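Local coordinates for CRISPR-associated protein, Cse2 family (Thermobifida fusca, PDB 4H79), which probably serves as the CasB (Cse2) subunit of the CRISPR Cascade surveillance complex, presenting a surface that binds nucleic acid, at residues D22-R33 against Q99-R110. Numbering follows the deposited sequence.
Sequences DQRVREIQEGYR and QQSRRDDRMHQR. With EDO (1,2-ethanediol), chain C.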
ATOM      1  N   ASP A  22      -6.607   6.199  -3.121  1.00 24.69           N
ATOM      2  CA  ASP A  22      -6.942   5.706  -4.458  1.00 25.75           C
ATOM      3  C   ASP A  22      -6.923   6.870  -5.499  1.00 27.39           C
ATOM      4  O   ASP A  22      -6.392   6.712  -6.613  1.00 28.60           O
ATOM      5  CB  ASP A  22      -8.360   5.092  -4.432  1.00 25.74           C
ATOM      6  CG  ASP A  22      -8.863   4.785  -5.816  1.00 29.83           C
ATOM      7  OD1 ASP A  22      -8.210   4.075  -6.626  1.00 33.44           O
ATOM      8  OD2 ASP A  22      -9.928   5.299  -6.130  1.00 32.63           O
ATOM      9  N   GLN A  23      -7.587   8.002  -5.168  1.00 28.78           N
ATOM     10  CA  GLN A  23      -7.688   9.146  -6.068  1.00 27.77           C
ATOM     11  C   GLN A  23      -6.270   9.767  -6.269  1.00 27.36           C
ATOM     12  O   GLN A  23      -5.865  10.072  -7.391  1.00 29.01           O
ATOM     13  CB  GLN A  23      -8.735  10.159  -5.479  1.00 32.44           C
ATOM     14  CG  GLN A  23      -9.045  11.370  -6.345  1.00 39.46           C
ATOM     15  CD  GLN A  23      -9.365  10.986  -7.793  1.00 48.88           C
ATOM     16  OE1 GLN A  23     -10.181  10.077  -8.068  1.00 45.84           O
ATOM     17  NE2 GLN A  23      -8.705  11.669  -8.731  1.00 49.93           N
ATOM     18  N   ARG A  24      -5.494   9.912  -5.192  1.00 24.61           N
ATOM     19  CA  ARG A  24      -4.187  10.526  -5.312  1.00 26.68           C
ATOM     20  C   ARG A  24      -3.210   9.623  -6.145  1.00 26.30           C
ATOM     21  O   ARG A  24      -2.465  10.117  -6.986  1.00 23.22           O
ATOM     22  CB  ARG A  24      -3.602  10.781  -3.915  1.00 26.20           C
ATOM     23  CG  ARG A  24      -2.256  11.536  -3.992  1.00 26.88           C
ATOM     24  CD  ARG A  24      -2.497  13.025  -4.363  1.00 32.68           C
ATOM     25  NE  ARG A  24      -1.197  13.684  -4.561  1.00 36.14           N
ATOM     26  CZ  ARG A  24      -0.681  14.009  -5.738  1.00 37.20           C
ATOM     27  NH1 ARG A  24      -1.381  13.820  -6.839  1.00 42.13           N
ATOM     28  NH2 ARG A  24       0.533  14.554  -5.804  1.00 31.51           N
ATOM     29  N   VAL A  25      -3.175   8.310  -5.877  1.00 23.22           N
ATOM     30  CA  VAL A  25      -2.278   7.388  -6.616  1.00 19.26           C
ATOM     31  C   VAL A  25      -2.746   7.356  -8.086  1.00 21.21           C
ATOM     32  O   VAL A  25      -1.896   7.329  -8.994  1.00 22.92           O
ATOM     33  CB  VAL A  25      -2.362   5.965  -6.022  1.00 24.30           C
ATOM     34  CG1 VAL A  25      -1.737   4.946  -6.939  1.00 19.90           C
ATOM     35  CG2 VAL A  25      -1.758   5.915  -4.618  1.00 19.90           C
ATOM     36  N   ARG A  26      -4.066   7.376  -8.349  1.00 21.00           N
ATOM     37  CA  ARG A  26      -4.525   7.364  -9.766  1.00 23.40           C
ATOM     38  C   ARG A  26      -3.969   8.589 -10.510  1.00 24.25           C
ATOM     39  O   ARG A  26      -3.594   8.479 -11.692  1.00 29.32           O
ATOM     40  CB  ARG A  26      -6.063   7.404  -9.912  1.00 25.18           C
ATOM     41  CG  ARG A  26      -6.757   6.094  -9.571  1.00 31.93           C
ATOM     42  CD  ARG A  26      -8.282   6.368  -9.679  1.00 39.54           C
ATOM     43  NE  ARG A  26      -9.096   5.243  -9.315  1.00 41.53           N
ATOM     44  CZ  ARG A  26      -9.716   4.486 -10.218  1.00 61.87           C
ATOM     45  NH1 ARG A  26      -9.546   4.777 -11.501  1.00 61.78           N
ATOM     46  NH2 ARG A  26     -10.498   3.452  -9.862  1.00 56.67           N
ATOM     47  N   GLU A  27      -3.989   9.757  -9.842  1.00 26.21           N
ATOM     48  CA  GLU A  27      -3.477  10.996 -10.421  1.00 25.27           C
ATOM     49  C   GLU A  27      -2.015  10.866 -10.740  1.00 28.67           C
ATOM     50  O   GLU A  27      -1.598  11.189 -11.862  1.00 24.25           O
ATOM     51  CB  GLU A  27      -3.717  12.230  -9.493  1.00 23.10           C
ATOM     52  CG  GLU A  27      -5.187  12.642  -9.532  1.00 33.99           C
ATOM     53  CD  GLU A  27      -5.571  13.437  -8.286  1.00 37.86           C
ATOM     54  OE1 GLU A  27      -4.657  13.713  -7.458  1.00 31.37           O
ATOM     55  OE2 GLU A  27      -6.766  13.789  -8.132  1.00 36.56           O
ATOM     56  N   ILE A  28      -1.216  10.425  -9.762  1.00 23.28           N
ATOM     57  CA  ILE A  28       0.222  10.315  -9.986  1.00 22.79           C
ATOM     58  C   ILE A  28       0.499   9.245 -11.052  1.00 23.01           C
ATOM     59  O   ILE A  28       1.366   9.410 -11.918  1.00 20.73           O
ATOM     60  CB  ILE A  28       0.925   9.938  -8.689  1.00 26.34           C
ATOM     61  CG1 ILE A  28       0.770  11.090  -7.651  1.00 25.30           C
ATOM     62  CG2 ILE A  28       2.402   9.727  -8.957  1.00 30.34           C
ATOM     63  CD1 ILE A  28       1.290  10.711  -6.237  1.00 30.08           C
ATOM     64  N   GLN A  29      -0.249   8.147 -10.976  1.00 20.41           N
ATOM     65  CA  GLN A  29      -0.055   7.038 -11.900  1.00 22.21           C
ATOM     66  C   GLN A  29      -0.329   7.478 -13.369  1.00 21.51           C
ATOM     67  O   GLN A  29       0.447   7.130 -14.302  1.00 26.26           O
ATOM     68  CB  GLN A  29      -1.025   5.871 -11.542  1.00 26.60           C
ATOM     69  CG  GLN A  29      -0.916   4.667 -12.489  1.00 27.19           C
ATOM     70  CD  GLN A  29      -1.553   3.433 -11.826  1.00 28.32           C
ATOM     71  OE1 GLN A  29      -0.838   2.539 -11.440  1.00 23.74           O
ATOM     72  NE2 GLN A  29      -2.904   3.397 -11.691  1.00 21.85           N
ATOM     73  N   GLU A  30      -1.412   8.225 -13.583  1.00 21.00           N
ATOM     74  CA  GLU A  30      -1.726   8.690 -14.963  1.00 25.35           C
ATOM     75  C   GLU A  30      -0.636   9.677 -15.434  1.00 28.72           C
ATOM     76  O   GLU A  30      -0.179   9.640 -16.590  1.00 29.92           O
ATOM     77  CB  GLU A  30      -3.134   9.344 -14.915  1.00 28.77           C
ATOM     78  CG  GLU A  30      -3.558  10.010 -16.184  1.00 43.84           C
ATOM     79  CD  GLU A  30      -3.742   9.009 -17.322  1.00 62.88           C
ATOM     80  OE1 GLU A  30      -3.591   7.756 -17.109  1.00 57.60           O
ATOM     81  OE2 GLU A  30      -4.048   9.490 -18.418  1.00 58.34           O
ATOM     82  N   GLY A  31      -0.191  10.557 -14.530  1.00 28.12           N
ATOM     83  CA  GLY A  31       0.919  11.508 -14.844  1.00 27.87           C
ATOM     84  C   GLY A  31       2.202  10.696 -15.201  1.00 25.84           C
ATOM     85  O   GLY A  31       2.895  11.025 -16.171  1.00 28.70           O
ATOM     86  N   TYR A  32       2.498   9.607 -14.484  1.00 21.71           N
ATOM     87  CA  TYR A  32       3.703   8.813 -14.783  1.00 24.15           C
ATOM     88  C   TYR A  32       3.589   8.142 -16.129  1.00 27.15           C
ATOM     89  O   TYR A  32       4.580   8.044 -16.860  1.00 28.69           O
ATOM     90  CB  TYR A  32       3.935   7.713 -13.712  1.00 22.13           C
ATOM     91  CG  TYR A  32       5.262   6.994 -13.804  1.00 25.57           C
ATOM     92  CD1 TYR A  32       6.449   7.683 -13.575  1.00 36.85           C
ATOM     93  CD2 TYR A  32       5.336   5.604 -14.068  1.00 30.16           C
ATOM     94  CE1 TYR A  32       7.671   7.056 -13.635  1.00 32.22           C
ATOM     95  CE2 TYR A  32       6.575   4.949 -14.102  1.00 28.80           C
ATOM     96  CZ  TYR A  32       7.743   5.683 -13.883  1.00 39.66           C
ATOM     97  OH  TYR A  32       9.017   5.124 -13.917  1.00 38.43           O
ATOM     98  N   ARG A  33       2.384   7.649 -16.429  1.00 25.07           N
ATOM     99  CA  ARG A  33       2.043   7.067 -17.731  1.00 34.35           C
ATOM    100  C   ARG A  33       2.323   8.035 -18.892  1.00 37.15           C
ATOM    101  O   ARG A  33       2.890   7.625 -19.924  1.00 35.44           O
ATOM    102  CB  ARG A  33       0.564   6.624 -17.789  1.00 32.54           C
ATOM    103  CG  ARG A  33       0.285   5.837 -19.068  1.00 41.19           C
ATOM    104  CD  ARG A  33      -1.179   5.397 -19.185  1.00 44.67           C
ATOM    105  NE  ARG A  33      -2.080   6.550 -19.367  1.00 57.39           N
ATOM    106  CZ  ARG A  33      -2.342   7.147 -20.537  1.00 65.65           C
ATOM    107  NH1 ARG A  33      -1.786   6.693 -21.671  1.00 63.85           N
ATOM    108  NH2 ARG A  33      -3.189   8.196 -20.590  1.00 45.55           N
ATOM    109  N   GLN A  99       5.789   1.142  -8.736  1.00 18.02           N
ATOM    110  CA  GLN A  99       5.628   1.662 -10.129  1.00 17.52           C
ATOM    111  C   GLN A  99       6.946   1.936 -10.884  1.00 16.66           C
ATOM    112  O   GLN A  99       6.981   1.930 -12.114  1.00 21.95           O
ATOM    113  CB  GLN A  99       4.767   2.947 -10.113  1.00 21.85           C
ATOM    114  CG  GLN A  99       4.288   3.371 -11.513  1.00 23.06           C
ATOM    115  CD  GLN A  99       3.308   2.337 -12.118  1.00 26.65           C
ATOM    116  OE1 GLN A  99       2.219   2.107 -11.575  1.00 23.90           O
ATOM    117  NE2 GLN A  99       3.692   1.699 -13.218  1.00 22.84           N
ATOM    118  N   GLN A 100       8.062   2.077 -10.164  1.00 17.73           N
ATOM    119  CA  GLN A 100       9.280   2.606 -10.773  1.00 18.71           C
ATOM    120  C   GLN A 100       9.730   1.735 -11.965  1.00 25.60           C
ATOM    121  O   GLN A 100       9.876   0.494 -11.843  1.00 24.83           O
ATOM    122  CB  GLN A 100      10.428   2.690  -9.737  1.00 18.63           C
ATOM    123  CG  GLN A 100      11.744   3.210 -10.378  1.00 21.13           C
ATOM    124  CD  GLN A 100      12.889   3.248  -9.379  1.00 23.43           C
ATOM    125  OE1 GLN A 100      12.931   2.448  -8.410  1.00 21.05           O
ATOM    126  NE2 GLN A 100      13.859   4.110  -9.621  1.00 21.20           N
ATOM    127  N   SER A 101       9.922   2.411 -13.112  1.00 24.76           N
ATOM    128  CA  SER A 101      10.364   1.792 -14.373  1.00 35.57           C
ATOM    129  C   SER A 101       9.389   0.734 -14.906  1.00 39.02           C
ATOM    130  O   SER A 101       9.762  -0.115 -15.701  1.00 43.54           O
ATOM    131  CB  SER A 101      11.756   1.138 -14.226  1.00 38.14           C
ATOM    132  OG  SER A 101      12.665   2.103 -13.733  1.00 34.27           O
ATOM    133  N   ARG A 102       8.161   0.727 -14.417  1.00 32.95           N
ATOM    134  CA  ARG A 102       7.163  -0.175 -14.980  1.00 32.90           C
ATOM    135  C   ARG A 102       6.358   0.708 -15.901  1.00 34.47           C
ATOM    136  O   ARG A 102       5.458   1.407 -15.490  1.00 35.40           O
ATOM    137  CB  ARG A 102       6.307  -0.804 -13.907  1.00 29.11           C
ATOM    138  CG  ARG A 102       7.025  -1.849 -13.007  1.00 33.40           C
ATOM    139  CD  ARG A 102       6.479  -3.315 -13.105  1.00 30.98           C
ATOM    140  NE  ARG A 102       6.936  -3.824 -14.375  1.00 35.28           N
ATOM    141  CZ  ARG A 102       8.026  -4.584 -14.572  1.00 37.34           C
ATOM    142  NH1 ARG A 102       8.388  -4.907 -15.812  1.00 32.56           N
ATOM    143  NH2 ARG A 102       8.737  -5.062 -13.549  1.00 27.36           N
ATOM    144  N   ARG A 103       6.748   0.692 -17.162  1.00 37.17           N
ATOM    145  CA  ARG A 103       6.205   1.585 -18.188  1.00 48.95           C
ATOM    146  C   ARG A 103       4.931   0.925 -18.739  1.00 53.67           C
ATOM    147  O   ARG A 103       3.967   1.605 -19.049  1.00 58.05           O
ATOM    148  CB  ARG A 103       7.254   1.832 -19.323  1.00 62.24           C
ATOM    149  CG  ARG A 103       8.534   2.614 -18.959  1.00 63.96           C
ATOM    150  CD  ARG A 103       8.327   3.498 -17.731  1.00 74.35           C
ATOM    151  NE  ARG A 103       8.019   4.918 -17.967  1.00113.63           N
ATOM    152  CZ  ARG A 103       8.684   5.926 -17.392  1.00 98.17           C
ATOM    153  NH1 ARG A 103       9.695   5.666 -16.564  1.00 78.70           N
ATOM    154  NH2 ARG A 103       8.343   7.193 -17.624  1.00 83.65           N
ATOM    155  N   ASP A 104       4.921  -0.406 -18.792  1.00 48.38           N
ATOM    156  CA  ASP A 104       3.863  -1.151 -19.488  1.00 65.91           C
ATOM    157  C   ASP A 104       2.527  -1.229 -18.771  1.00 63.72           C
ATOM    158  O   ASP A 104       1.503  -1.215 -19.424  1.00 59.24           O
ATOM    159  CB  ASP A 104       4.359  -2.543 -19.779  1.00 70.39           C
ATOM    160  CG  ASP A 104       5.816  -2.538 -20.130  1.00 99.65           C
ATOM    161  OD1 ASP A 104       6.631  -2.865 -19.230  1.00112.09           O
ATOM    162  OD2 ASP A 104       6.139  -2.142 -21.283  1.00116.68           O
ATOM    163  N   ASP A 105       2.528  -1.280 -17.442  1.00 49.24           N
ATOM    164  CA  ASP A 105       1.329  -1.589 -16.740  1.00 37.65           C
ATOM    165  C   ASP A 105       1.090  -0.661 -15.520  1.00 29.26           C
ATOM    166  O   ASP A 105       2.050  -0.115 -14.967  1.00 29.52           O
ATOM    167  CB  ASP A 105       1.440  -3.031 -16.263  1.00 47.31           C
ATOM    168  CG  ASP A 105       0.197  -3.829 -16.540  1.00 67.55           C
ATOM    169  OD1 ASP A 105      -0.926  -3.231 -16.475  1.00 54.81           O
ATOM    170  OD2 ASP A 105       0.347  -5.046 -16.823  1.00 72.52           O
ATOM    171  N   ARG A 106      -0.186  -0.500 -15.118  1.00 23.10           N
ATOM    172  CA  ARG A 106      -0.496   0.197 -13.874  1.00 27.24           C
ATOM    173  C   ARG A 106      -0.312  -0.697 -12.638  1.00 28.59           C
ATOM    174  O   ARG A 106      -0.972  -1.751 -12.519  1.00 26.77           O
ATOM    175  CB  ARG A 106      -1.939   0.705 -13.886  1.00 24.37           C
ATOM    176  CG  ARG A 106      -2.250   1.700 -15.062  1.00 26.72           C
ATOM    177  CD  ARG A 106      -3.754   1.892 -15.239  1.00 41.64           C
ATOM    178  NE  ARG A 106      -4.028   3.035 -16.144  1.00 53.26           N
ATOM    179  CZ  ARG A 106      -4.232   2.960 -17.470  1.00 59.25           C
ATOM    180  NH1 ARG A 106      -4.220   1.797 -18.116  1.00 62.26           N
ATOM    181  NH2 ARG A 106      -4.456   4.057 -18.169  1.00 56.80           N
ATOM    182  N   MET A 107       0.522  -0.255 -11.705  1.00 21.50           N
ATOM    183  CA  MET A 107       0.788  -1.092 -10.481  1.00 17.65           C
ATOM    184  C   MET A 107      -0.256  -0.885  -9.407  1.00 20.34           C
ATOM    185  O   MET A 107      -0.396  -1.678  -8.475  1.00 23.88           O
ATOM    186  CB  MET A 107       2.186  -0.889  -9.934  1.00 16.69           C
ATOM    187  CG  MET A 107       3.285  -1.427 -10.898  1.00 16.59           C
ATOM    188  SD  MET A 107       3.049  -3.265 -11.182  1.00 23.11           S
ATOM    189  CE  MET A 107       2.250  -3.392 -12.751  1.00 26.61           C
ATOM    190  N   HIS A 108      -1.051   0.177  -9.541  1.00 20.78           N
ATOM    191  CA  HIS A 108      -2.223   0.326  -8.697  1.00 24.09           C
ATOM    192  C   HIS A 108      -3.495  -0.028  -9.484  1.00 27.18           C
ATOM    193  O   HIS A 108      -3.832   0.671 -10.457  1.00 25.17           O
ATOM    194  CB  HIS A 108      -2.309   1.757  -8.106  1.00 21.64           C
ATOM    195  CG  HIS A 108      -3.666   2.091  -7.579  1.00 19.74           C
ATOM    196  ND1 HIS A 108      -4.253   1.427  -6.506  1.00 23.98           N
ATOM    197  CD2 HIS A 108      -4.608   3.023  -8.026  1.00 21.79           C
ATOM    198  CE1 HIS A 108      -5.523   1.918  -6.302  1.00 27.32           C
ATOM    199  NE2 HIS A 108      -5.747   2.901  -7.217  1.00 22.28           N
ATOM    200  N   GLN A 109      -4.190  -1.108  -9.095  1.00 20.89           N
ATOM    201  CA  GLN A 109      -5.468  -1.519  -9.732  1.00 21.21           C
ATOM    202  C   GLN A 109      -6.397  -1.930  -8.632  1.00 25.10           C
ATOM    203  O   GLN A 109      -6.012  -2.732  -7.751  1.00 26.26           O
ATOM    204  CB  GLN A 109      -5.285  -2.674 -10.735  1.00 21.10           C
ATOM    205  CG  GLN A 109      -4.440  -2.228 -11.932  1.00 22.90           C
ATOM    206  CD  GLN A 109      -4.232  -3.314 -12.989  1.00 25.47           C
ATOM    207  OE1 GLN A 109      -5.139  -4.076 -13.240  1.00 27.55           O
ATOM    208  NE2 GLN A 109      -3.048  -3.367 -13.628  1.00 22.49           N
ATOM    209  N   ARG A 110      -7.634  -1.383  -8.675  1.00 23.93           N
ATOM    210  CA  ARG A 110      -8.646  -1.694  -7.686  1.00 28.36           C
ATOM    211  C   ARG A 110      -8.962  -3.174  -7.688  1.00 29.78           C
ATOM    212  O   ARG A 110      -9.000  -3.816  -8.760  1.00 31.12           O
ATOM    213  CB  ARG A 110      -9.969  -0.935  -7.949  1.00 31.74           C
ATOM    214  CG  ARG A 110      -9.870   0.581  -7.775  1.00 40.96           C
ATOM    215  CD  ARG A 110      -9.431   1.052  -6.378  1.00 38.96           C
ATOM    216  NE  ARG A 110     -10.144   0.408  -5.287  1.00 53.97           N
ATOM    217  CZ  ARG A 110     -11.428   0.575  -5.062  1.00 39.82           C
ATOM    218  NH1 ARG A 110     -12.113   1.393  -5.813  1.00 57.93           N
ATOM    219  NH2 ARG A 110     -12.015  -0.045  -4.081  1.00 43.18           N
TER
HETATM  220  C1  EDO C 302      -7.340   1.763 -10.419  1.00 41.38           C
HETATM  221  O1  EDO C 302      -8.028   0.521 -10.733  1.00 41.37           O
HETATM  222  C2  EDO C 302      -6.769   2.389 -11.691  1.00 47.66           C
HETATM  223  O2  EDO C 302      -5.805   1.459 -12.185  1.00 37.43           O
HETATM  224  O   HOH W   1     -11.531   3.681  -7.531  1.00 46.09           O
HETATM  225  O   HOH W   2      -3.497   5.662 -15.334  1.00 37.32           O
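Gln29 and His108 show how a helix side chain can stand in for a backbone partner and anchor a loop that has no regular secondary structure. Helix 16-33 supplies one wall; the loop between helices 80-99 and 114-119 runs along it. From CB, Gln29 reaches straight out toward the loop, CG anti to the backbone N (chi1 179°) and the chain extended beyond. Its CG passes Arg106 CG, and Gln29 CD lies 3.4 Å from Arg106 CB, the amide and guanidinium planes nearly perpendicular. At the tip the amide grips both backbone polar groups of one residue: His108 N donates to OE1 (3.0 Å) and NE2 donates to His108 O, both on carbonyl lone pairs. His108 O also accepts from a bound 1,2-ethanediol, probably a crystallisation additive, which takes Arg110 N on its other oxygen. Gln99 OE1 accepts from Met107 N; it lies 3.1 Å from Gln29 OE1, two acceptors with no bond between them, each weakly hydrogen-bonded to Tyr95 OH. Gln99 NE2 holds the carbonyls of Arg102 and Asp105, tying the loop to itself.

The His108 side chain returns to the helix. Its ring lies with one face over Val25, and NE2 meets Asp22 OD1 at 2.8 Å, in the ring plane and on the anti lone pair of the carboxylate. Arg26 NE binds the same oxygen from the syn side, while His108 ND1 is hydrogen-bonded to Tyr167 N, fixing the ring at both nitrogens.

At the other end, Ser101 N, within the type II turn from Gln99 to Arg102, donates to Tyr32 OH. The poorly ordered Arg103, salt-bridged to Asp35, makes an off-centre cation-pi contact, Arg103 CZ 4.2 Å from the centroid of the Tyr32 ring. The Gln29 amide and a shared carboxylate thus pin the middle of the loop to the helix, consistent with a neutral His108 protonated on NE2.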